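PDB 3EDN: phenazine biosynthesis protein, PhzF family, which probably acts as an isomerase built on the diaminopimelate epimerase-like fold, although its substrate is uncertain. Local coordinates for residues Gly79-Leu84 and Leu105-Gly110; Glu116-Met121 and Arg267-Val272; Ala139-Leu144 and Ala195-Ile200; Val174-Lys179 and Gly259-Lys264; Tyr240-Glu245 and Glu279-Asp284. One frame throughout, in Å; residues are numbered along the deposited sequence.

Interaction 1. Residues Gly79-Leu84 and Leu105-Gly110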
# COMPACT_ATOMS: atom_id res chain seq x y z
N GLY A 79 -0.01 -11.93 18.53
CA GLY A 79 -1.46 -11.97 18.46
C GLY A 79 -1.97 -12.43 17.11
O GLY A 79 -2.92 -13.23 17.01
N THR A 80 -1.33 -11.95 16.05
CA THR A 80 -1.82 -12.24 14.69
C THR A 80 -1.60 -13.69 14.29
O THR A 80 -2.51 -14.36 13.79
CB THR A 80 -1.20 -11.29 13.65
OG1 THR A 80 -1.54 -9.93 13.98
CG2 THR A 80 -1.70 -11.59 12.24
N ILE A 81 -0.40 -14.21 14.53
CA ILE A 81 -0.16 -15.61 14.20
C ILE A 81 -1.01 -16.51 15.09
O ILE A 81 -1.54 -17.52 14.63
CB ILE A 81 1.32 -15.99 14.26
CG1 ILE A 81 2.14 -15.08 13.35
CG2 ILE A 81 1.51 -17.47 13.86
CD1 ILE A 81 1.61 -14.97 11.93
N TYR A 82 -1.14 -16.19 16.37
CA TYR A 82 -2.03 -16.96 17.23
C TYR A 82 -3.46 -17.01 16.63
O TYR A 82 -4.09 -18.07 16.55
CB TYR A 82 -2.09 -16.35 18.63
CG TYR A 82 -3.02 -17.12 19.54
CD1 TYR A 82 -2.56 -18.16 20.34
CD2 TYR A 82 -4.38 -16.82 19.56
CE1 TYR A 82 -3.42 -18.88 21.15
CE2 TYR A 82 -5.25 -17.53 20.38
CZ TYR A 82 -4.77 -18.56 21.16
OH TYR A 82 -5.66 -19.25 21.95
N ALA A 83 -3.98 -15.85 16.24
CA ALA A 83 -5.33 -15.81 15.68
C ALA A 83 -5.43 -16.62 14.39
O ALA A 83 -6.37 -17.41 14.22
CB ALA A 83 -5.73 -14.37 15.44
N LEU A 84 -4.47 -16.46 13.50
CA LEU A 84 -4.50 -17.25 12.26
C LEU A 84 -4.49 -18.74 12.55
O LEU A 84 -5.25 -19.51 11.97
CB LEU A 84 -3.33 -16.89 11.34
CG LEU A 84 -3.30 -15.50 10.73
CD1 LEU A 84 -1.96 -15.18 10.12
CD2 LEU A 84 -4.38 -15.39 9.64
N LEU A 105 11.04 -13.02 8.90
CA LEU A 105 11.05 -13.55 10.28
C LEU A 105 10.64 -15.01 10.33
O LEU A 105 9.55 -15.35 9.91
CB LEU A 105 10.08 -12.76 11.16
CG LEU A 105 10.18 -11.24 11.20
CD1 LEU A 105 9.10 -10.72 12.14
CD2 LEU A 105 11.57 -10.78 11.62
N PRO A 106 11.51 -15.88 10.84
CA PRO A 106 11.09 -17.24 11.13
C PRO A 106 10.33 -17.29 12.45
O PRO A 106 10.81 -16.79 13.48
CB PRO A 106 12.42 -18.00 11.29
CG PRO A 106 13.49 -17.04 11.00
CD PRO A 106 12.93 -15.66 11.12
N ILE A 107 9.16 -17.93 12.43
CA ILE A 107 8.28 -18.06 13.58
C ILE A 107 8.06 -19.53 13.88
O ILE A 107 7.87 -20.32 12.96
CB ILE A 107 6.89 -17.45 13.24
CG1 ILE A 107 7.03 -15.99 12.84
CG2 ILE A 107 5.86 -17.69 14.36
CD1 ILE A 107 7.70 -15.09 13.86
N GLN A 108 8.10 -19.90 15.16
CA GLN A 108 7.76 -21.26 15.57
C GLN A 108 6.41 -21.25 16.25
O GLN A 108 6.10 -20.35 17.02
CB GLN A 108 8.78 -21.82 16.55
CG GLN A 108 10.20 -21.50 16.19
CD GLN A 108 10.57 -22.01 14.82
OE1 GLN A 108 10.18 -23.11 14.43
NE2 GLN A 108 11.33 -21.21 14.08
N ILE A 109 5.61 -22.27 15.97
CA ILE A 109 4.29 -22.39 16.56
C ILE A 109 4.28 -23.67 17.37
O ILE A 109 4.51 -24.76 16.82
CB ILE A 109 3.20 -22.43 15.47
CG1 ILE A 109 3.32 -21.18 14.59
CG2 ILE A 109 1.82 -22.57 16.13
CD1 ILE A 109 2.49 -21.22 13.31
N GLY A 110 4.03 -23.53 18.67
CA GLY A 110 4.10 -24.67 19.57
C GLY A 110 2.90 -24.69 20.49
O GLY A 110 2.00 -23.87 20.35

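Interaction 2. Residues Glu116-Met121 and Arg267-Val272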
# COMPACT_ATOMS: atom_id res chain seq x y z
N GLU A 116 -2.12 -24.57 25.37
CA GLU A 116 -2.25 -23.28 24.68
C GLU A 116 -1.20 -23.12 23.58
O GLU A 116 -0.03 -23.44 23.80
CB GLU A 116 -2.06 -22.13 25.68
CG GLU A 116 -2.95 -22.16 26.92
CD GLU A 116 -2.87 -20.87 27.72
OE1 GLU A 116 -1.90 -20.69 28.49
OE2 GLU A 116 -3.77 -20.01 27.57
N THR A 117 -1.61 -22.61 22.43
CA THR A 117 -0.68 -22.33 21.35
C THR A 117 0.20 -21.14 21.70
O THR A 117 -0.28 -20.09 22.14
CB THR A 117 -1.43 -22.07 20.04
OG1 THR A 117 -2.05 -23.29 19.60
CG2 THR A 117 -0.48 -21.56 18.97
N PHE A 118 1.51 -21.34 21.53
CA PHE A 118 2.50 -20.30 21.75
C PHE A 118 3.21 -19.96 20.46
O PHE A 118 3.50 -20.84 19.65
CB PHE A 118 3.52 -20.80 22.79
CG PHE A 118 3.19 -20.40 24.20
CD1 PHE A 118 2.03 -20.85 24.83
CD2 PHE A 118 4.02 -19.53 24.88
CE1 PHE A 118 1.74 -20.44 26.14
CE2 PHE A 118 3.74 -19.14 26.17
CZ PHE A 118 2.60 -19.58 26.79
N ILE A 119 3.50 -18.68 20.27
CA ILE A 119 4.17 -18.17 19.07
C ILE A 119 5.54 -17.67 19.52
O ILE A 119 5.63 -16.80 20.40
CB ILE A 119 3.41 -16.98 18.47
CG1 ILE A 119 1.93 -17.34 18.23
CG2 ILE A 119 4.08 -16.49 17.20
CD1 ILE A 119 1.70 -18.62 17.45
N LYS A 120 6.59 -18.20 18.89
CA LYS A 120 7.97 -17.96 19.34
C LYS A 120 8.75 -17.24 18.25
O LYS A 120 8.65 -17.60 17.08
CB LYS A 120 8.64 -19.30 19.67
CG LYS A 120 10.05 -19.20 20.22
CD LYS A 120 10.56 -20.61 20.57
CE LYS A 120 12.00 -20.60 21.03
NZ LYS A 120 12.49 -22.00 21.27
N MSE A 121 9.52 -16.23 18.62
CA MSE A 121 10.30 -15.49 17.63
C MSE A 121 11.65 -15.11 18.20
O MSE A 121 11.84 -15.10 19.41
CB MSE A 121 9.55 -14.24 17.16
CG MSE A 121 9.23 -13.24 18.23
SE MSE A 121 7.65 -12.13 17.75
CE MSE A 121 6.43 -13.59 17.40
N ARG A 267 2.18 -12.43 30.53
CA ARG A 267 3.34 -13.29 30.72
C ARG A 267 4.06 -13.46 29.39
O ARG A 267 3.44 -13.61 28.34
CB ARG A 267 2.93 -14.65 31.29
CG ARG A 267 2.53 -14.59 32.76
CD ARG A 267 2.43 -15.97 33.40
NE ARG A 267 1.37 -16.79 32.80
CZ ARG A 267 0.10 -16.80 33.21
NH1 ARG A 267 -0.29 -16.02 34.22
NH2 ARG A 267 -0.80 -17.58 32.61
N VAL A 268 5.38 -13.39 29.45
CA VAL A 268 6.22 -13.64 28.29
C VAL A 268 7.23 -14.71 28.66
O VAL A 268 7.88 -14.63 29.70
CB VAL A 268 6.96 -12.39 27.83
CG1 VAL A 268 7.73 -12.68 26.55
CG2 VAL A 268 5.97 -11.26 27.63
N THR A 269 7.32 -15.74 27.82
CA THR A 269 8.37 -16.75 28.00
C THR A 269 9.63 -16.33 27.26
O THR A 269 9.57 -15.95 26.09
CB THR A 269 7.87 -18.13 27.54
OG1 THR A 269 6.71 -18.48 28.32
CG2 THR A 269 8.95 -19.20 27.74
N VAL A 270 10.76 -16.36 27.96
CA VAL A 270 12.04 -15.96 27.37
C VAL A 270 13.00 -17.12 27.35
O VAL A 270 13.22 -17.75 28.39
CB VAL A 270 12.66 -14.75 28.10
CG1 VAL A 270 13.90 -14.25 27.32
CG2 VAL A 270 11.61 -13.64 28.28
N TYR A 271 13.54 -17.41 26.17
CA TYR A 271 14.51 -18.50 26.00
C TYR A 271 15.89 -17.90 25.79
O TYR A 271 16.09 -17.03 24.93
CB TYR A 271 14.16 -19.36 24.79
CG TYR A 271 12.73 -19.85 24.80
CD1 TYR A 271 12.43 -21.14 25.19
CD2 TYR A 271 11.68 -19.01 24.43
CE1 TYR A 271 11.11 -21.60 25.21
CE2 TYR A 271 10.39 -19.44 24.45
CZ TYR A 271 10.10 -20.73 24.83
OH TYR A 271 8.79 -21.16 24.83
N VAL A 272 16.86 -18.36 26.59
CA VAL A 272 18.22 -17.84 26.52
C VAL A 272 19.12 -18.99 26.13
O VAL A 272 19.13 -20.02 26.81
CB VAL A 272 18.67 -17.27 27.86
CG1 VAL A 272 20.04 -16.61 27.70
CG2 VAL A 272 17.66 -16.27 28.38
O HOH W 1 0.06 -18.81 29.85

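Interaction 3. Residues Ala139-Leu144 and Ala195-Ile200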
# COMPACT_ATOMS: atom_id res chain seq x y z
N ALA A 139 15.27 7.16 41.01
CA ALA A 139 14.21 6.73 41.91
C ALA A 139 13.07 7.74 41.94
O ALA A 139 11.90 7.40 41.86
CB ALA A 139 14.78 6.49 43.31
N HIS A 140 13.43 9.01 42.06
CA HIS A 140 12.43 10.06 42.12
C HIS A 140 11.59 10.14 40.83
O HIS A 140 10.40 10.46 40.88
CB HIS A 140 13.09 11.41 42.42
CG HIS A 140 13.50 11.59 43.85
ND1 HIS A 140 14.30 12.63 44.27
CD2 HIS A 140 13.24 10.85 44.96
CE1 HIS A 140 14.50 12.53 45.58
NE2 HIS A 140 13.87 11.46 46.02
N SER A 141 12.22 9.84 39.70
CA SER A 141 11.54 9.94 38.39
C SER A 141 10.41 8.93 38.27
O SER A 141 9.49 9.11 37.46
CB SER A 141 12.53 9.79 37.23
OG SER A 141 12.91 8.44 37.03
N ILE A 142 10.50 7.86 39.05
CA ILE A 142 9.43 6.86 39.11
C ILE A 142 8.67 6.88 40.44
O ILE A 142 8.00 5.92 40.79
CB ILE A 142 9.93 5.43 38.75
CG1 ILE A 142 11.11 4.97 39.62
CG2 ILE A 142 10.34 5.35 37.28
CD1 ILE A 142 11.59 3.55 39.27
N GLY A 143 8.76 8.00 41.16
CA GLY A 143 7.94 8.21 42.33
C GLY A 143 8.40 7.48 43.58
O GLY A 143 7.62 7.30 44.51
N LEU A 144 9.67 7.09 43.61
CA LEU A 144 10.23 6.32 44.70
C LEU A 144 11.32 7.09 45.45
O LEU A 144 11.68 8.21 45.07
CB LEU A 144 10.84 5.02 44.17
CG LEU A 144 9.86 4.06 43.49
CD1 LEU A 144 10.67 2.90 42.93
CD2 LEU A 144 8.83 3.59 44.47
N ALA A 195 15.42 6.33 26.17
CA ALA A 195 15.09 4.96 26.61
C ALA A 195 13.82 4.94 27.45
O ALA A 195 13.51 5.90 28.14
CB ALA A 195 16.25 4.36 27.40
N SER A 196 13.10 3.81 27.40
CA SER A 196 12.04 3.56 28.37
C SER A 196 12.69 3.10 29.67
O SER A 196 13.90 2.81 29.71
CB SER A 196 11.14 2.45 27.85
OG SER A 196 11.93 1.33 27.48
N ILE A 197 11.90 3.05 30.74
CA ILE A 197 12.37 2.56 32.03
C ILE A 197 11.54 1.36 32.48
O ILE A 197 10.31 1.43 32.56
CB ILE A 197 12.35 3.66 33.13
CG1 ILE A 197 13.27 4.82 32.72
CG2 ILE A 197 12.80 3.06 34.48
CD1 ILE A 197 13.33 5.97 33.73
N HIS A 198 12.23 0.25 32.79
CA HIS A 198 11.55 -0.99 33.10
C HIS A 198 12.03 -1.58 34.43
O HIS A 198 12.92 -2.45 34.47
CB HIS A 198 11.79 -2.01 31.98
CG HIS A 198 10.74 -3.08 31.94
ND1 HIS A 198 9.71 -3.07 31.03
CD2 HIS A 198 10.54 -4.15 32.74
CE1 HIS A 198 8.93 -4.12 31.25
NE2 HIS A 198 9.40 -4.79 32.29
N PRO A 199 11.44 -1.11 35.54
CA PRO A 199 11.80 -1.63 36.85
C PRO A 199 11.43 -3.10 36.99
O PRO A 199 10.45 -3.55 36.39
CB PRO A 199 10.99 -0.77 37.82
CG PRO A 199 10.64 0.48 37.03
CD PRO A 199 10.43 -0.03 35.62
N ILE A 200 12.22 -3.83 37.76
CA ILE A 200 12.03 -5.27 37.92
C ILE A 200 12.22 -5.70 39.37
O ILE A 200 12.86 -5.00 40.17
CB ILE A 200 12.98 -6.11 37.03
CG1 ILE A 200 14.45 -5.92 37.46
CG2 ILE A 200 12.78 -5.75 35.56
CD1 ILE A 200 15.40 -6.91 36.88

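Interaction 4. Residues Val174-Lys179 and Gly259-Lys264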
# COMPACT_ATOMS: atom_id res chain seq x y z
N VAL A 174 7.05 -2.12 46.44
CA VAL A 174 7.69 -0.98 45.79
C VAL A 174 7.07 -0.74 44.42
O VAL A 174 6.75 0.39 44.06
CB VAL A 174 9.22 -1.18 45.66
CG1 VAL A 174 9.82 -0.11 44.78
CG2 VAL A 174 9.89 -1.21 47.04
N CYS A 175 6.89 -1.80 43.65
CA CYS A 175 6.33 -1.64 42.31
C CYS A 175 4.95 -0.99 42.36
O CYS A 175 4.64 -0.17 41.49
CB CYS A 175 6.24 -2.98 41.60
SG CYS A 175 7.84 -3.64 41.12
N GLU A 176 4.16 -1.35 43.37
CA GLU A 176 2.78 -0.85 43.52
C GLU A 176 2.74 0.66 43.76
O GLU A 176 1.76 1.33 43.40
CB GLU A 176 2.05 -1.59 44.65
CG GLU A 176 1.76 -3.07 44.34
CD GLU A 176 1.19 -3.87 45.51
OE1 GLU A 176 0.74 -3.26 46.51
OE2 GLU A 176 1.18 -5.12 45.43
N ARG A 177 3.79 1.21 44.36
CA ARG A 177 3.88 2.64 44.66
C ARG A 177 4.38 3.50 43.50
O ARG A 177 4.29 4.72 43.56
CB ARG A 177 4.80 2.86 45.85
CG ARG A 177 4.25 2.38 47.19
CD ARG A 177 5.38 2.29 48.23
NE ARG A 177 6.23 3.48 48.18
CZ ARG A 177 7.55 3.45 48.31
NH1 ARG A 177 8.19 2.30 48.50
NH2 ARG A 177 8.24 4.58 48.22
N MSE A 178 4.92 2.88 42.47
CA MSE A 178 5.51 3.67 41.40
C MSE A 178 4.54 4.58 40.69
O MSE A 178 3.38 4.24 40.48
CB MSE A 178 6.15 2.77 40.37
CG MSE A 178 7.34 2.10 40.91
SE MSE A 178 7.85 0.71 39.68
CE MSE A 178 9.53 0.55 40.40
N LYS A 179 5.08 5.74 40.31
CA LYS A 179 4.35 6.75 39.56
C LYS A 179 5.34 7.40 38.61
O LYS A 179 6.18 8.18 39.04
CB LYS A 179 3.77 7.81 40.51
CG LYS A 179 2.71 7.28 41.45
CD LYS A 179 2.03 8.40 42.20
CE LYS A 179 0.92 7.88 43.09
NZ LYS A 179 0.18 9.00 43.74
N GLY A 259 2.01 -6.09 34.15
CA GLY A 259 0.67 -5.54 33.99
C GLY A 259 -0.26 -5.64 35.19
O GLY A 259 -1.35 -5.09 35.14
N GLN A 260 0.14 -6.34 36.24
CA GLN A 260 -0.75 -6.58 37.37
C GLN A 260 -1.17 -5.26 38.04
O GLN A 260 -2.32 -5.09 38.46
CB GLN A 260 -0.11 -7.56 38.36
CG GLN A 260 0.12 -8.98 37.80
CD GLN A 260 1.22 -9.07 36.75
OE1 GLN A 260 2.15 -8.29 36.75
NE2 GLN A 260 1.09 -10.04 35.83
N GLU A 261 -0.24 -4.31 38.10
CA GLU A 261 -0.49 -3.02 38.74
C GLU A 261 -1.51 -2.18 37.98
O GLU A 261 -2.09 -1.23 38.53
CB GLU A 261 0.81 -2.24 38.90
CG GLU A 261 1.82 -2.88 39.86
CD GLU A 261 2.82 -3.78 39.15
OE1 GLU A 261 2.44 -4.53 38.23
OE2 GLU A 261 4.02 -3.74 39.50
N ILE A 262 -1.71 -2.51 36.71
CA ILE A 262 -2.76 -1.85 35.93
C ILE A 262 -3.86 -2.84 35.54
O ILE A 262 -4.51 -2.67 34.50
CB ILE A 262 -2.23 -1.07 34.69
CG1 ILE A 262 -1.43 -1.98 33.77
CG2 ILE A 262 -1.36 0.09 35.13
CD1 ILE A 262 -0.93 -1.25 32.56
N HIS A 263 -4.05 -3.85 36.38
CA HIS A 263 -5.23 -4.73 36.32
C HIS A 263 -5.20 -5.72 35.18
O HIS A 263 -6.26 -6.18 34.72
CB HIS A 263 -6.50 -3.88 36.32
CG HIS A 263 -6.44 -2.78 37.32
ND1 HIS A 263 -6.39 -1.45 36.96
CD2 HIS A 263 -6.33 -2.82 38.66
CE1 HIS A 263 -6.29 -0.71 38.06
NE2 HIS A 263 -6.25 -1.51 39.10
N LYS A 264 -4.00 -6.01 34.69
CA LYS A 264 -3.81 -6.97 33.62
C LYS A 264 -3.04 -8.16 34.16
O LYS A 264 -2.77 -8.26 35.37
CB LYS A 264 -3.04 -6.33 32.47
CG LYS A 264 -3.63 -5.03 31.95
CD LYS A 264 -4.64 -5.30 30.89
CE LYS A 264 -4.52 -4.28 29.74
NZ LYS A 264 -5.25 -4.76 28.53

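Interaction 5. Residues Tyr240-Glu245 and Glu279-Asp284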
# COMPACT_ATOMS: atom_id res chain seq x y z
N TYR A 240 18.63 -11.66 33.41
CA TYR A 240 18.55 -12.76 34.38
C TYR A 240 19.69 -13.73 34.18
O TYR A 240 20.34 -14.13 35.15
CB TYR A 240 17.21 -13.47 34.17
CG TYR A 240 16.81 -14.49 35.22
CD1 TYR A 240 16.27 -14.10 36.43
CD2 TYR A 240 16.94 -15.85 34.96
CE1 TYR A 240 15.88 -15.03 37.37
CE2 TYR A 240 16.55 -16.79 35.89
CZ TYR A 240 16.02 -16.37 37.10
OH TYR A 240 15.63 -17.30 38.03
N ALA A 241 19.94 -14.10 32.93
CA ALA A 241 20.99 -15.05 32.60
C ALA A 241 22.39 -14.47 32.83
O ALA A 241 23.34 -15.23 32.96
CB ALA A 241 20.85 -15.51 31.14
N THR A 242 22.50 -13.15 32.88
CA THR A 242 23.80 -12.47 32.99
C THR A 242 24.13 -12.07 34.43
O THR A 242 25.31 -12.11 34.83
CB THR A 242 23.87 -11.24 32.04
OG1 THR A 242 23.56 -11.64 30.70
CG2 THR A 242 25.28 -10.62 32.05
N TYR A 243 23.11 -11.71 35.21
CA TYR A 243 23.32 -11.18 36.57
C TYR A 243 22.70 -11.99 37.69
O TYR A 243 23.10 -11.86 38.85
CB TYR A 243 22.76 -9.75 36.67
CG TYR A 243 23.38 -8.76 35.72
CD1 TYR A 243 24.66 -8.25 35.94
CD2 TYR A 243 22.69 -8.33 34.60
CE1 TYR A 243 25.22 -7.34 35.06
CE2 TYR A 243 23.25 -7.42 33.71
CZ TYR A 243 24.52 -6.93 33.95
OH TYR A 243 25.06 -6.03 33.05
N VAL A 244 21.70 -12.82 37.38
CA VAL A 244 20.91 -13.45 38.44
C VAL A 244 21.17 -14.94 38.55
O VAL A 244 21.58 -15.43 39.61
CB VAL A 244 19.39 -13.16 38.27
CG1 VAL A 244 18.61 -13.71 39.46
CG2 VAL A 244 19.14 -11.67 38.11
N GLU A 245 20.94 -15.67 37.46
CA GLU A 245 21.15 -17.11 37.43
C GLU A 245 22.03 -17.43 36.24
O GLU A 245 21.53 -17.69 35.14
CB GLU A 245 19.82 -17.85 37.33
CG GLU A 245 18.93 -17.77 38.58
CD GLU A 245 19.55 -18.42 39.80
OE1 GLU A 245 20.41 -19.31 39.64
OE2 GLU A 245 19.19 -18.03 40.93
N GLU A 279 29.24 -15.19 20.17
CA GLU A 279 29.81 -14.18 21.06
C GLU A 279 28.81 -13.65 22.07
O GLU A 279 29.20 -13.17 23.13
CB GLU A 279 30.34 -13.00 20.24
CG GLU A 279 31.51 -13.34 19.36
CD GLU A 279 32.29 -12.11 18.92
OE1 GLU A 279 31.81 -10.97 19.13
OE2 GLU A 279 33.39 -12.30 18.36
N LYS A 280 27.53 -13.73 21.75
CA LYS A 280 26.49 -13.21 22.62
C LYS A 280 25.45 -14.29 22.88
O LYS A 280 25.37 -15.28 22.15
CB LYS A 280 25.79 -12.00 21.98
CG LYS A 280 26.66 -10.75 21.79
CD LYS A 280 26.80 -9.94 23.06
CE LYS A 280 27.53 -8.60 22.82
NZ LYS A 280 26.59 -7.50 22.37
N LEU A 281 24.63 -14.07 23.89
CA LEU A 281 23.47 -14.93 24.11
C LEU A 281 22.50 -14.79 22.94
O LEU A 281 22.47 -13.75 22.26
CB LEU A 281 22.77 -14.60 25.43
CG LEU A 281 23.58 -14.73 26.73
CD1 LEU A 281 22.86 -14.13 27.92
CD2 LEU A 281 23.92 -16.18 27.01
N GLN A 282 21.75 -15.85 22.69
CA GLN A 282 20.65 -15.80 21.73
C GLN A 282 19.37 -15.69 22.55
O GLN A 282 19.20 -16.42 23.53
CB GLN A 282 20.62 -17.06 20.89
CG GLN A 282 19.41 -17.19 20.00
CD GLN A 282 19.38 -18.50 19.25
OE1 GLN A 282 20.35 -18.85 18.58
NE2 GLN A 282 18.27 -19.22 19.36
N ILE A 283 18.50 -14.76 22.16
CA ILE A 283 17.26 -14.52 22.90
C ILE A 283 16.07 -14.76 22.00
O ILE A 283 15.98 -14.16 20.92
CB ILE A 283 17.18 -13.07 23.47
CG1 ILE A 283 18.32 -12.83 24.46
CG2 ILE A 283 15.81 -12.81 24.12
CD1 ILE A 283 18.23 -13.67 25.72
N ASP A 284 15.20 -15.66 22.42
CA ASP A 284 13.88 -15.81 21.80
C ASP A 284 12.80 -15.46 22.82
O ASP A 284 12.97 -15.63 24.02
CB ASP A 284 13.64 -17.25 21.35
CG ASP A 284 14.73 -17.77 20.41
OD1 ASP A 284 14.80 -17.32 19.25
OD2 ASP A 284 15.52 -18.66 20.81

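Interaction 1. Residues Gly79-Leu84 and Leu105-Gly110
Ile-81 of helix 74-86 meets Ile-107 and Ile-109 of strand 103-111. One turn of the helix frames it: Ala-83 N binds Gly-79 O at 2.9 Å, and Leu-84 N binds Thr-80 O. At Ile-81 the CB is directed at the strand, and the gamma methyl does the touching. CG2 stands opposite the backbone N (chi1 of CG1 -56°), which carries this methyl out from the helix. Its nearest partner is the end of Ile-109, with CG2 of Ile-81 3.9 Å from CD1 of Ile-109. The same CG2 lies 4.2 Å from CG1 of Ile-109. The two side chains cross at about a right angle. Ile-107 is reached more loosely, methyl to methyl, at 4.4 Å between Ile-81 CG2 and Ile-107 CG2. Packing of strands against a helix in this way belongs to the diaminopimelate epimerase-like fold, in which a barrel-like sheet curls round a central helix, here probably helix 74-86. Further partners come from adjacent strands: Ile-81 also touches Leu-96, Ile-98, Ile-59 and Ile-119. Next along the helix, Tyr-82 turns its ring to Thr-117. Leu-84 shares Ile-59 with Ile-81 and also touches Leu-26, Leu-89 and Leu-90.

Interaction 2. Residues Glu116-Met121 and Arg267-Val272
Lys-120 lies over one face of the Tyr-271 ring, and this pair makes up most of the contact. The lysine is fully extended, with CG opposite the backbone N (chi1 -177°), and the extended chain lays CD, CE and NZ along the face of the ring. Its CE is 3.8 Å from the centroid of the Tyr-271 ring, a CH-pi contact. NZ of Lys-120 is 4.1 Å from the same centroid and 13° off the ring normal, a cation-pi contact. Ammonium and methylene thus share one face. Lys-120 also touches Asp-284. The two segments are not paired strands. Strands 117-122 and 266-273 each pair antiparallel with strand 282-298, which lies between them, and the CA atoms of Lys-120 and Thr-269 are 8.8 Å apart. The side chains reach across that middle strand. Phe-118 is the third large contributor. Its CE2 comes 3.7 Å from OG1 of Thr-269, which approaches the ring obliquely, and the two side chains are set at about a right angle. Glu-116 O sits at the edge of the Phe-118 ring, in its plane. Glu-116 and Arg-267 each have two conformers, and the water bridge between OE1 and NH2 is therefore doubtful. Arg-267 NH1 forms a salt bridge with Asp-206.

Interaction 3. Residues Ala139-Leu144 and Ala195-Ile200
The Schellman motif that ends helix 135-141 brings Ser-141 and Ile-142 against Ile-197 and Pro-199 of strand 196-201. Gly-143, with positive phi, is the C-prime residue. Leu-144 N binds Ala-139 O at 2.9 Å, and Gly-143 N binds His-140 O at 3.0 Å. Ala-139 O also accepts from Ile-142 N, at 3.2 Å. Ile-142 directs its side chain at the strand. Its CG1 takes the crowded position between backbone N and carbonyl carbon (chi1 55°), and CD1 extends beyond it. That CD1 is 3.9 Å from CG of Pro-199, and the two side chains run alongside each other with opposite sense. The other branch, CG2 of Ile-142, lies 4.4 Å from CG2 of Ile-197. CD1 of Ile-197 lies 4.1 Å from OG of Ser-141. This hydroxyl is hydrogen-bonded to Leu-138 O, within the helix, so it faces the methyl without losing a polar partner. Met-178 and Phe-216 touch both Ile-142 and Pro-199. The contact is buried and rests on methyl and ring carbons. It depends on close fit and exclusion of water, while the backbone bonds of the motif fix where Ile-142 stands.

Interaction 4. Residues Val174-Lys179 and Gly259-Lys264
Cys-175 meets the carboxylate of Glu-261 where the last turn of helix 172-177 faces the 3-10 turn 260-261. That turn lies in the connection between strands 251-258 and 266-273 of the diaminopimelate epimerase-like fold. The approach is tight: OE2 of Glu-261 is 3.1 Å from CB of Cys-175. The sulfur is farther away, with SG of Cys-175 4.2 Å from Glu-261 OE2, so the carboxylate lies against the methylene more than the thiol. The Glu-261 chain bends at its second torsion (chi2 93°), and its CG packs 4.3 Å from CA of Glu-176. The backbones come near here too, 6.2 Å between the CA atoms of Glu-176 and Glu-261. In the next shell, OE1 of Glu-261 makes a weak hydrogen bond with His-212 NE2, and Cys-175 also touches His-212. Arg-214 touches Glu-261 and donates from NH1 to Cys-175 O, so it bridges both sides. Glu-176 turns its own carboxylate to Tyr-205, where OE2 binds the hydroxyl. The loop is shaped from within by its backbone. Gly-259 O accepts from two donors, Lys-264 N at 2.8 Å and Ile-262 N at 3.0 Å.

Interaction 5. Residues Tyr240-Glu245 and Glu279-Asp284
CD1 of Leu-281 packs against Ala-241 and Thr-242 on the last turns of helix 230-244. The apolar part is small. CD1 of Leu-281 is 4.0 Å from CB of Ala-241, and both side chains point into the contact. The leucine has CG opposite its carbonyl carbon (chi1 -60°), and one methyl, CD1, does all the nearest touching. Val-272 of strand 266-273 touches both Ala-241 and Leu-281. Ile-283, two residues on, also packs on Val-272 and on Val-270.

A mixed contact lies beside it. The same CD1 is 3.8 Å from OG1 of Thr-242, where the two side chains cross obliquely. That hydroxyl is hydrogen-bonded to Ala-238 O, one turn back in the helix. CG2 of Thr-242 sits over the centre of the Tyr-243 ring, 4.1 Å above its plane.

Polar bonds run within each segment. Tyr-240 O accepts from Val-244 N at 2.9 Å and from Glu-245 N at 2.8 Å; the second bond marks a wider pi-type turn. On the strand, Gln-282 NE2 donates to Asp-284 OD2 at 3.2 Å. The acceptor lies in the amide plane, and the donor comes from the syn side of the carboxylate. OD1 of Asp-284 forms a salt bridge with Arg-122.

The chemistry thus divides by residue. Leu-281 turns to the helix, while Gln-282 and Asp-284 bond to each other. Between the two segments the contact is one leucine methyl packing on Ala-241 and Thr-242, so it is dispersive and not directional.

In the fold
Interactions 1 and 2 adjoin, with centres 10 Å apart, because strands 103-111 and 117-122 are paired neighbours. Strand 282-298 enters interaction 5, whose centre is 16 Å from that of interaction 2. Interactions 3 and 4 form a second group, 12 Å apart between centres, on the same side of the chain's centre. A probable backbone bond from Lys-179 N to Ile-142 O joins them. Interaction 1 lies on the opposite side, 32 Å from interaction 3 between centres. Along the chain interaction 1 closes first; interaction 2 then encloses interactions 3 and 4 and crosses interaction 5. Strand 282-298 pairs with both 117-122 and 266-273, so it joins the part of the chain holding interaction 1 to the part holding interactions 3 and 4.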